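PDB 5EVI: beta-Lactamase/D-Alanine Carboxypeptidase from Pseudomonas syringae pv. tomato, which probably hydrolyses beta-lactams to substituted beta-amino acids, as expected of a class C beta-lactamase. Local coordinates for residues T74-T79 against S257-G262; E176-R181 against T191-P196; T270-W275 against A314-T319; E276-P281 against A289-A294. One frame throughout, in Å; residues are numbered along the deposited sequence.

Contact 1. Residues T74-T79 against S257-G262; sequences TATLAT and SDTRIG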
loop_
_atom_site.group_PDB
_atom_site.type_symbol
_atom_site.label_atom_id
_atom_site.label_comp_id
_atom_site.label_asym_id
_atom_site.label_seq_id
_atom_site.Cartn_x
_atom_site.Cartn_y
_atom_site.Cartn_z
ATOM N N THR D 74 -6.184 -0.433 -3.785
ATOM C CA THR D 74 -7.245 0.519 -4.110
ATOM C C THR D 74 -6.860 1.340 -5.340
ATOM O O THR D 74 -7.695 1.545 -6.223
ATOM C CB THR D 74 -7.549 1.464 -2.943
ATOM O OG1 THR D 74 -8.205 0.722 -1.912
ATOM C CG2 THR D 74 -8.455 2.602 -3.362
ATOM N N ALA D 75 -5.619 1.837 -5.361
ATOM C CA ALA D 75 -5.122 2.627 -6.477
ATOM C C ALA D 75 -5.092 1.818 -7.774
ATOM O O ALA D 75 -5.490 2.307 -8.817
ATOM C CB ALA D 75 -3.750 3.204 -6.149
ATOM N N THR D 76 -4.661 0.566 -7.700
ATOM C CA THR D 76 -4.726 -0.321 -8.854
ATOM C C THR D 76 -6.179 -0.517 -9.313
ATOM O O THR D 76 -6.458 -0.464 -10.513
ATOM C CB THR D 76 -4.018 -1.646 -8.582
ATOM O OG1 THR D 76 -2.743 -1.378 -7.960
ATOM C CG2 THR D 76 -3.836 -2.415 -9.892
ATOM N N LEU D 77 -7.113 -0.641 -8.368
ATOM C CA LEU D 77 -8.547 -0.765 -8.723
ATOM C C LEU D 77 -8.995 0.454 -9.529
ATOM O O LEU D 77 -9.600 0.312 -10.591
ATOM C CB LEU D 77 -9.418 -0.906 -7.471
ATOM C CG LEU D 77 -10.848 -1.415 -7.673
ATOM C CD1 LEU D 77 -10.842 -2.932 -7.837
ATOM C CD2 LEU D 77 -11.737 -1.005 -6.503
ATOM N N ALA D 78 -8.674 1.649 -9.038
ATOM C CA ALA D 78 -9.028 2.890 -9.755
ATOM C C ALA D 78 -8.365 3.005 -11.146
ATOM O O ALA D 78 -9.025 3.389 -12.128
ATOM C CB ALA D 78 -8.690 4.094 -8.904
ATOM N N THR D 79 -7.078 2.656 -11.250
ATOM C CA THR D 79 -6.401 2.711 -12.558
ATOM C C THR D 79 -6.827 1.572 -13.495
ATOM O O THR D 79 -6.667 1.685 -14.709
ATOM C CB THR D 79 -4.862 2.704 -12.450
ATOM O OG1 THR D 79 -4.422 1.469 -11.883
ATOM C CG2 THR D 79 -4.363 3.899 -11.627
ATOM N N SER D 257 0.946 -0.292 -14.223
ATOM C CA SER D 257 1.953 0.709 -14.588
ATOM C C SER D 257 1.516 2.131 -14.200
ATOM O O SER D 257 2.318 2.928 -13.671
ATOM C CB SER D 257 2.222 0.631 -16.093
ATOM O OG SER D 257 3.230 1.537 -16.470
ATOM N N ASP D 258 0.237 2.444 -14.436
ATOM C CA ASP D 258 -0.273 3.814 -14.177
ATOM C C ASP D 258 -0.287 4.222 -12.689
ATOM O O ASP D 258 -0.188 5.421 -12.373
ATOM C CB ASP D 258 -1.660 4.046 -14.817
ATOM C CG ASP D 258 -1.628 3.994 -16.364
ATOM O OD1 ASP D 258 -0.507 3.953 -16.932
ATOM O OD2 ASP D 258 -2.720 3.983 -17.009
ATOM N N THR D 259 -0.379 3.255 -11.775
ATOM C CA THR D 259 -0.234 3.563 -10.345
ATOM C C THR D 259 1.171 4.079 -9.988
ATOM O O THR D 259 1.286 4.806 -9.032
ATOM C CB THR D 259 -0.596 2.393 -9.400
ATOM O OG1 THR D 259 0.316 1.297 -9.595
ATOM C CG2 THR D 259 -2.055 1.924 -9.611
ATOM N N ARG D 260 2.211 3.712 -10.748
ATOM C CA ARG D 260 3.611 4.195 -10.508
ATOM C C ARG D 260 3.997 5.430 -11.328
ATOM O O ARG D 260 5.170 5.743 -11.494
ATOM C CB ARG D 260 4.633 3.065 -10.684
ATOM C CG ARG D 260 4.343 1.812 -9.861
ATOM C CD ARG D 260 5.318 0.650 -10.105
ATOM N NE ARG D 260 5.754 0.483 -11.493
ATOM C CZ ARG D 260 5.182 -0.276 -12.427
ATOM N NH1 ARG D 260 4.081 -1.011 -12.183
ATOM N NH2 ARG D 260 5.716 -0.292 -13.654
ATOM N N ILE D 261 2.992 6.109 -11.885
ATOM C CA ILE D 261 3.148 7.473 -12.394
ATOM C C ILE D 261 3.390 8.489 -11.252
ATOM O O ILE D 261 2.630 8.560 -10.287
ATOM C CB ILE D 261 1.930 7.859 -13.264
ATOM C CG1 ILE D 261 1.951 7.037 -14.562
ATOM C CG2 ILE D 261 1.884 9.359 -13.568
ATOM C CD1 ILE D 261 0.655 7.133 -15.358
ATOM N N GLY D 262 4.424 9.313 -11.426
ATOM C CA GLY D 262 4.827 10.292 -10.430
ATOM C C GLY D 262 4.128 11.613 -10.654
ATOM O O GLY D 262 4.320 12.265 -11.703
HETATM O O HOH W 1 0.089 -1.300 -8.397
#
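Asp258 opens the contact: its CB lies against CG2 of Thr79 at 4.2 Å, while its carboxylate is engaged in a salt bridge between OD2 and Arg254. Thr259 does most of the work. Its methyl group CG2 rests against helix 70-83, reaching OG1 of Thr79 at 3.3 Å, O of Ala75 at 3.5 Å and N of Thr76 at 3.5 Å. The small side chain of Ala75, its CB 4.1 Å from CG2 of Thr259, lets the methyl come close to the helix backbone. With OG1 of Thr259 set between its own backbone N and carbonyl carbon (chi1 64°), the methyl faces the helix and the hydroxyl turns aside to Leu256 O. A water finishes the polar side, donating to OG1 of Thr76 and to OG1 of Thr259, each at 2.9 Å. The helix hydroxyls also have backbone partners, Thr76 with Thr72 O and Thr79 with Ala255 O; Thr79 uses its methyl too, CG2 lying 3.6 Å from CG2 of Thr259. From Asp258 to Ile261 a type I turn takes the chain from helix 250-258 toward strand 262-266, packed on the helix that probably carries the lysine of the SxxK motif. Helices 156-169 and 174-186 pack on helix 70-83 through Ala78 and Leu77, helix 232-243 reaches Thr76 through Phe238, and Leu273 of the neighbouring hairpin loop rests on Ala75 and Thr79.

Contact 2. Residues E176-R181 against T191-P196; sequences EAMQQR and TYVNVP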
loop_
_atom_site.group_PDB
_atom_site.type_symbol
_atom_site.label_atom_id
_atom_site.label_comp_id
_atom_site.label_asym_id
_atom_site.label_seq_id
_atom_site.Cartn_x
_atom_site.Cartn_y
_atom_site.Cartn_z
ATOM N N GLU D 176 -16.626 -6.792 -3.574
ATOM C CA GLU D 176 -16.727 -7.604 -4.808
ATOM C C GLU D 176 -15.748 -7.136 -5.895
ATOM O O GLU D 176 -15.183 -7.958 -6.607
ATOM C CB GLU D 176 -18.168 -7.620 -5.361
ATOM C CG GLU D 176 -18.309 -8.305 -6.724
ATOM C CD GLU D 176 -19.744 -8.609 -7.120
ATOM O OE1 GLU D 176 -20.374 -9.474 -6.467
ATOM O OE2 GLU D 176 -20.231 -8.009 -8.104
ATOM N N ALA D 177 -15.557 -5.826 -6.015
ATOM C CA ALA D 177 -14.562 -5.269 -6.946
ATOM C C ALA D 177 -13.146 -5.780 -6.636
ATOM O O ALA D 177 -12.390 -6.083 -7.551
ATOM C CB ALA D 177 -14.596 -3.745 -6.937
HETATM N N MSE D 178 -12.814 -5.920 -5.350
HETATM C CA MSE D 178 -11.484 -6.405 -4.951
HETATM C C MSE D 178 -11.431 -7.898 -4.983
HETATM O O MSE D 178 -10.636 -8.473 -5.724
HETATM C CB MSE D 178 -11.104 -5.903 -3.559
HETATM C CG MSE D 178 -11.079 -4.390 -3.515
HETATM SE SE MSE D 178 -9.373 -3.658 -4.191
HETATM C CE MSE D 178 -8.450 -3.331 -2.483
ATOM N N GLN D 179 -12.300 -8.538 -4.197
ATOM C CA GLN D 179 -12.225 -9.981 -3.936
ATOM C C GLN D 179 -12.573 -10.854 -5.139
ATOM O O GLN D 179 -11.991 -11.917 -5.297
ATOM C CB GLN D 179 -13.159 -10.367 -2.778
ATOM C CG GLN D 179 -12.746 -9.842 -1.410
ATOM C CD GLN D 179 -12.085 -10.899 -0.535
ATOM O OE1 GLN D 179 -12.094 -10.788 0.689
ATOM N NE2 GLN D 179 -11.497 -11.918 -1.159
ATOM N N GLN D 180 -13.534 -10.417 -5.955
ATOM C CA GLN D 180 -14.027 -11.199 -7.090
ATOM C C GLN D 180 -13.478 -10.769 -8.449
ATOM O O GLN D 180 -13.593 -11.533 -9.412
ATOM C CB GLN D 180 -15.560 -11.137 -7.147
ATOM C CG GLN D 180 -16.257 -11.644 -5.898
ATOM C CD GLN D 180 -15.790 -13.031 -5.518
ATOM O OE1 GLN D 180 -15.330 -13.253 -4.401
ATOM N NE2 GLN D 180 -15.862 -13.966 -6.473
ATOM N N ARG D 181 -12.912 -9.562 -8.535
ATOM C CA ARG D 181 -12.437 -9.020 -9.809
ATOM C C ARG D 181 -10.928 -8.759 -9.836
ATOM O O ARG D 181 -10.243 -9.366 -10.634
ATOM C CB ARG D 181 -13.220 -7.755 -10.172
ATOM C CG ARG D 181 -14.597 -8.015 -10.754
ATOM C CD ARG D 181 -14.519 -8.509 -12.197
ATOM N NE ARG D 181 -15.772 -8.260 -12.905
ATOM C CZ ARG D 181 -16.906 -8.953 -12.749
ATOM N NH1 ARG D 181 -17.973 -8.602 -13.466
ATOM N NH2 ARG D 181 -17.000 -9.977 -11.887
ATOM N N THR D 191 -5.390 -13.402 -0.987
ATOM C CA THR D 191 -5.431 -12.013 -0.552
ATOM C C THR D 191 -6.900 -11.658 -0.341
ATOM O O THR D 191 -7.720 -11.901 -1.221
ATOM C CB THR D 191 -4.798 -11.100 -1.617
ATOM O OG1 THR D 191 -3.443 -11.507 -1.828
ATOM C CG2 THR D 191 -4.816 -9.639 -1.187
ATOM N N TYR D 192 -7.226 -11.089 0.821
ATOM C CA TYR D 192 -8.621 -10.909 1.245
ATOM C C TYR D 192 -8.902 -9.532 1.850
ATOM O O TYR D 192 -8.110 -9.015 2.637
ATOM C CB TYR D 192 -9.001 -11.982 2.274
ATOM C CG TYR D 192 -8.776 -13.396 1.797
ATOM C CD1 TYR D 192 -9.697 -14.026 0.960
ATOM C CD2 TYR D 192 -7.640 -14.109 2.174
ATOM C CE1 TYR D 192 -9.495 -15.326 0.519
ATOM C CE2 TYR D 192 -7.428 -15.407 1.733
ATOM C CZ TYR D 192 -8.359 -16.010 0.908
ATOM O OH TYR D 192 -8.147 -17.289 0.463
ATOM N N VAL D 193 -10.028 -8.944 1.450
ATOM C CA VAL D 193 -10.668 -7.857 2.191
ATOM C C VAL D 193 -11.336 -8.420 3.457
ATOM O O VAL D 193 -11.220 -7.832 4.536
ATOM C CB VAL D 193 -11.678 -7.081 1.307
ATOM C CG1 VAL D 193 -12.570 -6.168 2.138
ATOM C CG2 VAL D 193 -10.931 -6.269 0.253
ATOM N N ASN D 194 -12.036 -9.545 3.310
ATOM C CA ASN D 194 -12.609 -10.287 4.436
ATOM C C ASN D 194 -12.180 -11.749 4.383
ATOM O O ASN D 194 -12.460 -12.442 3.404
ATOM C CB ASN D 194 -14.138 -10.200 4.421
ATOM C CG ASN D 194 -14.659 -8.890 4.984
ATOM O OD1 ASN D 194 -14.204 -8.419 6.029
ATOM N ND2 ASN D 194 -15.637 -8.305 4.303
ATOM N N VAL D 195 -11.525 -12.215 5.446
ATOM C CA VAL D 195 -10.954 -13.562 5.485
ATOM C C VAL D 195 -12.078 -14.591 5.669
ATOM O O VAL D 195 -12.871 -14.471 6.606
ATOM C CB VAL D 195 -9.915 -13.725 6.619
ATOM C CG1 VAL D 195 -9.359 -15.151 6.650
ATOM C CG2 VAL D 195 -8.792 -12.708 6.461
ATOM N N PRO D 196 -12.153 -15.603 4.778
ATOM C CA PRO D 196 -13.161 -16.655 4.968
ATOM C C PRO D 196 -12.903 -17.528 6.195
ATOM O O PRO D 196 -11.830 -17.460 6.797
ATOM C CB PRO D 196 -13.046 -17.499 3.690
ATOM C CG PRO D 196 -12.306 -16.664 2.711
ATOM C CD PRO D 196 -11.412 -15.779 3.514
#
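Gln179 reaches from its helix to the backbone of Val193 and Asn194 with a single carbonyl oxygen. OE1 accepts from Asn194 N at 2.9 Å, a nearly straight bond (N-H...O 167°) that lies in the plane of the amide carbonyl. The amide of Val193 approaches the same oxygen at 2.9 Å, but its hydrogen points poorly and the bond is weak. The conformation of Gln179 explains the reach: CG is anti to the carbonyl carbon, beside the backbone N, and the chain then bends at chi2 (-102°), which swings the amide across to the loop. Glutamine suits the place because it is long enough to span the gap and its carbonyl can meet backbone N-H groups. The other end of the amide, NE2, comes obliquely to the Tyr192 ring, 3.5 Å from CD1, the two planes being 51° apart. One face of that ring is covered near its rim by CD of Pro196, 3.5 Å above the plane.

Apolar packing completes the contact. CB of Val193 lies 4.0 Å from CG of Gln179. Val193 places CG2 beside its backbone N, and this branch meets CB of Met178, a selenomethionine, at 3.8 Å. Beyond CB, the bent chain of Met178 runs on to Phe73 and Leu77 of helix 70-83 and to Phe183, a course its flexible selenoether end allows. What results is a helix followed by a returning loop, with a helix side chain tying down backbone amides of an irregular stretch, in the helical region of the serine beta-lactamase fold.

Contact 3. Residues T270-W275 against A314-T319; sequences TQDLAW and AWVNKT. With SO4 (sulfate ion), chain P.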
loop_
_atom_site.group_PDB
_atom_site.type_symbol
_atom_site.label_atom_id
_atom_site.label_comp_id
_atom_site.label_asym_id
_atom_site.label_seq_id
_atom_site.Cartn_x
_atom_site.Cartn_y
_atom_site.Cartn_z
ATOM N N THR D 270 9.093 11.120 -4.546
ATOM C CA THR D 270 8.121 11.335 -5.614
ATOM C C THR D 270 6.855 10.604 -5.165
ATOM O O THR D 270 6.938 9.440 -4.781
ATOM C CB THR D 270 8.648 10.789 -6.967
ATOM O OG1 THR D 270 9.721 11.616 -7.429
ATOM C CG2 THR D 270 7.552 10.764 -8.038
ATOM N N GLN D 271 5.712 11.306 -5.180
ATOM C CA GLN D 271 4.401 10.716 -4.849
ATOM C C GLN D 271 3.738 10.132 -6.096
ATOM O O GLN D 271 3.476 10.870 -7.068
ATOM C CB GLN D 271 3.462 11.771 -4.230
ATOM C CG GLN D 271 2.082 11.242 -3.822
ATOM C CD GLN D 271 2.166 10.252 -2.672
ATOM O OE1 GLN D 271 2.715 10.574 -1.623
ATOM N NE2 GLN D 271 1.655 9.042 -2.869
ATOM N N ASP D 272 3.427 8.830 -6.057
ATOM C CA ASP D 272 2.646 8.168 -7.115
ATOM C C ASP D 272 1.182 8.067 -6.667
ATOM O O ASP D 272 0.764 8.808 -5.755
ATOM C CB ASP D 272 3.255 6.795 -7.446
ATOM C CG ASP D 272 4.736 6.865 -7.770
ATOM O OD1 ASP D 272 5.314 8.001 -7.815
ATOM O OD2 ASP D 272 5.328 5.779 -7.994
ATOM N N LEU D 273 0.394 7.212 -7.306
ATOM C CA LEU D 273 -0.950 6.901 -6.829
ATOM C C LEU D 273 -0.837 5.823 -5.750
ATOM O O LEU D 273 -0.651 4.635 -6.042
ATOM C CB LEU D 273 -1.863 6.471 -7.983
ATOM C CG LEU D 273 -3.319 6.861 -7.748
ATOM C CD1 LEU D 273 -3.516 8.355 -7.935
ATOM C CD2 LEU D 273 -4.268 6.090 -8.642
ATOM N N ALA D 274 -0.872 6.277 -4.503
ATOM C CA ALA D 274 -0.599 5.472 -3.301
ATOM C C ALA D 274 0.894 5.056 -3.164
ATOM O O ALA D 274 1.493 5.278 -2.108
ATOM C CB ALA D 274 -1.551 4.282 -3.186
ATOM N N TRP D 275 1.505 4.477 -4.204
ATOM C CA TRP D 275 2.953 4.232 -4.178
ATOM C C TRP D 275 3.764 5.529 -3.958
ATOM O O TRP D 275 3.324 6.633 -4.301
ATOM C CB TRP D 275 3.449 3.543 -5.454
ATOM C CG TRP D 275 2.920 2.177 -5.721
ATOM C CD1 TRP D 275 2.046 1.812 -6.705
ATOM C CD2 TRP D 275 3.272 0.978 -5.038
ATOM N NE1 TRP D 275 1.821 0.453 -6.663
ATOM C CE2 TRP D 275 2.571 -0.082 -5.654
ATOM C CE3 TRP D 275 4.132 0.688 -3.967
ATOM C CZ2 TRP D 275 2.699 -1.409 -5.234
ATOM C CZ3 TRP D 275 4.248 -0.635 -3.550
ATOM C CH2 TRP D 275 3.518 -1.654 -4.165
ATOM N N ALA D 314 13.667 3.467 -10.301
ATOM C CA ALA D 314 13.307 4.091 -9.016
ATOM C C ALA D 314 12.958 3.049 -7.974
ATOM O O ALA D 314 12.254 2.091 -8.276
ATOM C CB ALA D 314 12.121 5.030 -9.181
ATOM N N TRP D 315 13.408 3.284 -6.748
ATOM C CA TRP D 315 12.983 2.511 -5.575
ATOM C C TRP D 315 11.537 2.861 -5.204
ATOM O O TRP D 315 11.267 3.913 -4.627
ATOM C CB TRP D 315 13.931 2.792 -4.406
ATOM C CG TRP D 315 13.660 2.052 -3.141
ATOM C CD1 TRP D 315 12.696 2.325 -2.198
ATOM C CD2 TRP D 315 14.415 0.949 -2.632
ATOM N NE1 TRP D 315 12.793 1.436 -1.159
ATOM C CE2 TRP D 315 13.839 0.580 -1.397
ATOM C CE3 TRP D 315 15.507 0.219 -3.116
ATOM C CZ2 TRP D 315 14.318 -0.495 -0.635
ATOM C CZ3 TRP D 315 15.991 -0.859 -2.360
ATOM C CH2 TRP D 315 15.396 -1.203 -1.129
ATOM N N VAL D 316 10.612 1.969 -5.528
ATOM C CA VAL D 316 9.201 2.192 -5.264
ATOM C C VAL D 316 8.835 1.392 -4.027
ATOM O O VAL D 316 9.112 0.183 -3.948
ATOM C CB VAL D 316 8.312 1.750 -6.437
ATOM C CG1 VAL D 316 6.839 2.074 -6.146
ATOM C CG2 VAL D 316 8.793 2.387 -7.734
ATOM N N ASN D 317 8.213 2.062 -3.062
ATOM C CA ASN D 317 7.881 1.414 -1.807
ATOM C C ASN D 317 6.553 1.836 -1.201
ATOM O O ASN D 317 5.979 2.846 -1.583
ATOM C CB ASN D 317 9.031 1.568 -0.783
ATOM C CG ASN D 317 9.187 2.982 -0.244
ATOM O OD1 ASN D 317 8.492 3.924 -0.645
ATOM N ND2 ASN D 317 10.085 3.129 0.706
ATOM N N LYS D 318 6.075 1.028 -0.249
ATOM C CA LYS D 318 4.968 1.408 0.602
ATOM C C LYS D 318 5.100 0.732 1.968
ATOM O O LYS D 318 5.271 -0.499 2.045
ATOM C CB LYS D 318 3.640 1.048 -0.067
ATOM C CG LYS D 318 2.379 1.541 0.629
ATOM C CD LYS D 318 2.191 3.054 0.521
ATOM C CE LYS D 318 1.182 3.566 1.539
ATOM N NZ LYS D 318 1.761 3.890 2.877
ATOM N N THR D 319 5.042 1.545 3.023
ATOM C CA THR D 319 4.904 1.046 4.375
ATOM C C THR D 319 3.427 0.789 4.655
ATOM O O THR D 319 2.537 1.378 4.025
ATOM C CB THR D 319 5.465 2.016 5.430
ATOM O OG1 THR D 319 4.905 3.328 5.258
ATOM C CG2 THR D 319 6.956 2.119 5.335
HETATM S S SO4 P . 1.772 4.088 7.000
HETATM O O1 SO4 P . 2.329 5.100 7.923
HETATM O O2 SO4 P . 2.039 4.481 5.598
HETATM O O3 SO4 P . 0.314 4.043 7.212
HETATM O O4 SO4 P . 2.374 2.756 7.236
#
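The indole of Trp275 meets strand 315-321 largely along its six-membered rim. The carbonyl of Asn317 sits at the edge of the ring system near its plane, with O 3.7 Å from CE3 of Trp275, while CG1 of Val316 and CB of Lys318 approach obliquely, at 3.7 Å from CE3 and 3.9 Å from CZ3 respectively. Phe331 adds an edge-to-face partner. The second indole, that of Trp315, has ND2 of Asn317 in plane at its edge; Asn317 ND2 and Trp315 NE1 both hydrogen-bond to Tyr328 OH.

Val316 sends CG1 anti to its backbone N (chi1 -177°), which lays that methyl against CB and the rings of Trp275; a branched apolar residue fits this buried strand position. Lys318 contributes its aliphatic part: CD rests 3.5 Å from O of Ala274, and bends at chi2 and chi4 carry the amine away from the tryptophan. There NZ of Lys318 bonds to O of Thr319 at 2.9 Å and to Tyr154 OH, and it stands 2.8 Å from O2 of a bound sulfate. The same sulfate oxygen accepts from OG1 of Thr319, and Ser68 OG also holds the ion. Lys318 and Thr319 are consistent with the KTG element of this family, beside Ser68, probably the serine of the SxxK motif, so the sulfate probably marks the substrate pocket.

Trp275 leads directly into strand 276-278, which lies in the sheet between strands 269-271 and 315-321. Against the hairpin loop, helix 70-83 packs Ala75 on Ala274 and Thr72 on Trp275.

Contact 4. Residues E276-P281 against A289-A294; sequences EQYPTP and AGNASA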
loop_
_atom_site.group_PDB
_atom_site.type_symbol
_atom_site.label_atom_id
_atom_site.label_comp_id
_atom_site.label_asym_id
_atom_site.label_seq_id
_atom_site.Cartn_x
_atom_site.Cartn_y
_atom_site.Cartn_z
ATOM N N GLU D 276 4.928 5.362 -3.338
ATOM C CA GLU D 276 5.928 6.402 -3.152
ATOM C C GLU D 276 7.237 5.889 -3.716
ATOM O O GLU D 276 7.533 4.689 -3.579
ATOM C CB GLU D 276 6.066 6.711 -1.653
ATOM C CG GLU D 276 4.725 7.110 -1.048
ATOM C CD GLU D 276 4.769 7.536 0.406
ATOM O OE1 GLU D 276 5.860 7.578 1.033
ATOM O OE2 GLU D 276 3.672 7.821 0.935
ATOM N N GLN D 277 8.020 6.768 -4.358
ATOM C CA GLN D 277 9.283 6.326 -4.983
ATOM C C GLN D 277 10.411 7.327 -4.865
ATOM O O GLN D 277 10.199 8.508 -4.579
ATOM C CB GLN D 277 9.077 5.970 -6.469
ATOM C CG GLN D 277 8.891 7.171 -7.388
ATOM C CD GLN D 277 8.582 6.830 -8.841
ATOM O OE1 GLN D 277 9.148 7.441 -9.781
ATOM N NE2 GLN D 277 7.662 5.922 -9.046
ATOM N N TYR D 278 11.616 6.836 -5.131
ATOM C CA TYR D 278 12.843 7.615 -4.991
ATOM C C TYR D 278 13.716 7.349 -6.216
ATOM O O TYR D 278 13.963 6.190 -6.561
ATOM C CB TYR D 278 13.585 7.238 -3.703
ATOM C CG TYR D 278 12.727 7.392 -2.468
ATOM C CD1 TYR D 278 12.738 8.568 -1.736
ATOM C CD2 TYR D 278 11.868 6.361 -2.043
ATOM C CE1 TYR D 278 11.940 8.731 -0.615
ATOM C CE2 TYR D 278 11.052 6.520 -0.932
ATOM C CZ TYR D 278 11.090 7.707 -0.215
ATOM O OH TYR D 278 10.287 7.895 0.892
ATOM N N PRO D 279 14.179 8.420 -6.878
ATOM C CA PRO D 279 14.985 8.228 -8.064
ATOM C C PRO D 279 16.414 7.792 -7.750
ATOM O O PRO D 279 16.985 8.175 -6.733
ATOM C CB PRO D 279 14.974 9.609 -8.727
ATOM C CG PRO D 279 14.848 10.554 -7.583
ATOM C CD PRO D 279 13.924 9.854 -6.619
ATOM N N THR D 280 16.960 6.978 -8.641
ATOM C CA THR D 280 18.361 6.569 -8.595
ATOM C C THR D 280 19.248 7.822 -8.707
ATOM O O THR D 280 18.852 8.794 -9.371
ATOM C CB THR D 280 18.656 5.600 -9.769
ATOM O OG1 THR D 280 19.913 4.944 -9.582
ATOM C CG2 THR D 280 18.664 6.336 -11.117
ATOM N N PRO D 281 20.428 7.830 -8.047
ATOM C CA PRO D 281 20.964 6.838 -7.105
ATOM C C PRO D 281 20.283 6.858 -5.728
ATOM O O PRO D 281 20.007 7.932 -5.169
ATOM C CB PRO D 281 22.449 7.215 -6.989
ATOM C CG PRO D 281 22.522 8.641 -7.423
ATOM C CD PRO D 281 21.460 8.797 -8.462
ATOM N N ALA D 289 14.288 9.203 5.724
ATOM C CA ALA D 289 13.627 10.495 5.916
ATOM C C ALA D 289 12.252 10.493 5.282
ATOM O O ALA D 289 11.284 10.987 5.869
ATOM C CB ALA D 289 14.461 11.637 5.340
ATOM N N GLY D 290 12.173 9.913 4.085
ATOM C CA GLY D 290 10.939 9.836 3.354
ATOM C C GLY D 290 9.875 8.958 3.983
ATOM O O GLY D 290 8.699 9.167 3.739
ATOM N N ASN D 291 10.297 7.978 4.773
ATOM C CA ASN D 291 9.399 7.051 5.484
ATOM C C ASN D 291 9.205 7.350 6.975
ATOM O O ASN D 291 8.567 6.573 7.684
ATOM C CB ASN D 291 9.938 5.628 5.318
ATOM C CG ASN D 291 9.711 5.072 3.933
ATOM O OD1 ASN D 291 10.657 4.669 3.246
ATOM N ND2 ASN D 291 8.449 5.026 3.511
ATOM N N ALA D 292 9.750 8.468 7.446
ATOM C CA ALA D 292 9.575 8.932 8.826
ATOM C C ALA D 292 8.118 9.276 9.109
ATOM O O ALA D 292 7.400 9.664 8.202
ATOM C CB ALA D 292 10.441 10.167 9.054
ATOM N N SER D 293 7.686 9.153 10.367
ATOM C CA SER D 293 6.319 9.591 10.751
ATOM C C SER D 293 6.118 11.118 10.639
ATOM O O SER D 293 4.985 11.595 10.461
ATOM C CB SER D 293 5.923 9.076 12.144
ATOM O OG SER D 293 5.201 7.863 12.034
ATOM N N ALA D 294 7.208 11.885 10.688
ATOM C CA ALA D 294 7.155 13.301 10.332
ATOM C C ALA D 294 6.393 13.534 9.005
ATOM O O ALA D 294 5.662 14.518 8.865
ATOM C CB ALA D 294 8.563 13.881 10.256
#
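Strand 276-278 of the antiparallel sheet meets the C-terminal end of helix 284-290, which follows it in the chain, near the bound sulfate; here Gly290 takes the tip of Tyr278. OH of Tyr278 comes to 3.2 Å from CA of Gly290, and this carbon lies at the ring edge, near the ring plane, so that the phenol meets the helix end tip-first. A beta carbon on residue 290 would stand only 2.0 Å from that oxygen; glycine, lacking one, leaves the room the tyrosine tip occupies. The tyrosine reaches this point because CG is anti to its carbonyl carbon (chi1 -56°), and its long rigid ring bridges strand and helix whose nearest CA atoms, in Tyr278 and Gly290, are 8.8 Å apart.

The end of the side chain of Asn291, the first residue to leave helical torsions, comes round toward Tyr278, bringing OD1 to 4.0 Å from OH of Tyr278, a distance for packing alone. OD1 instead receives a weak hydrogen bond from Asn317 ND2. Glu276, two residues before the tyrosine, points to the same side of the strand; its OE1 approaches ND2 of Asn291 only loosely, at 4.4 Å, without a bond. Its stronger partner is Arg152, which forms a salt bridge with OE2 and would balance the buried carboxylate. The side chain is also about 6 Å from the sulfate.

Strand 276-278 bonds to strand 315-321 through Glu276 and Tyr278 and to strand 269-271 through Gln277, whose side chain packs on Val316. Helix 284-290 lies against the Tyr278 ring through Val286 and Leu287.

Overall arrangement
Contacts 1, 3 and 4 are buried, whereas contact 2 is only partly so and lies nearer the surface. Helix 70-83 touches contacts 1, 2 and 3; toward contact 2 its Leu77 packs on Ala177 and on Met178. Contacts 3 and 4 share the sheet, contact 4 nested within the loop closed by contact 3, and their centres are 8 Å apart; Thr259 of contact 1 probably bonds to Leu273 of contact 3. Contacts 2 and 4 sit on opposite sides of the chain's centre. Direct hydrogen bonding joins the segments in contact 2, methyl packing with a water in contact 1, indole packing beside the sulfate site in contact 3, and close van der Waals fit in contact 4.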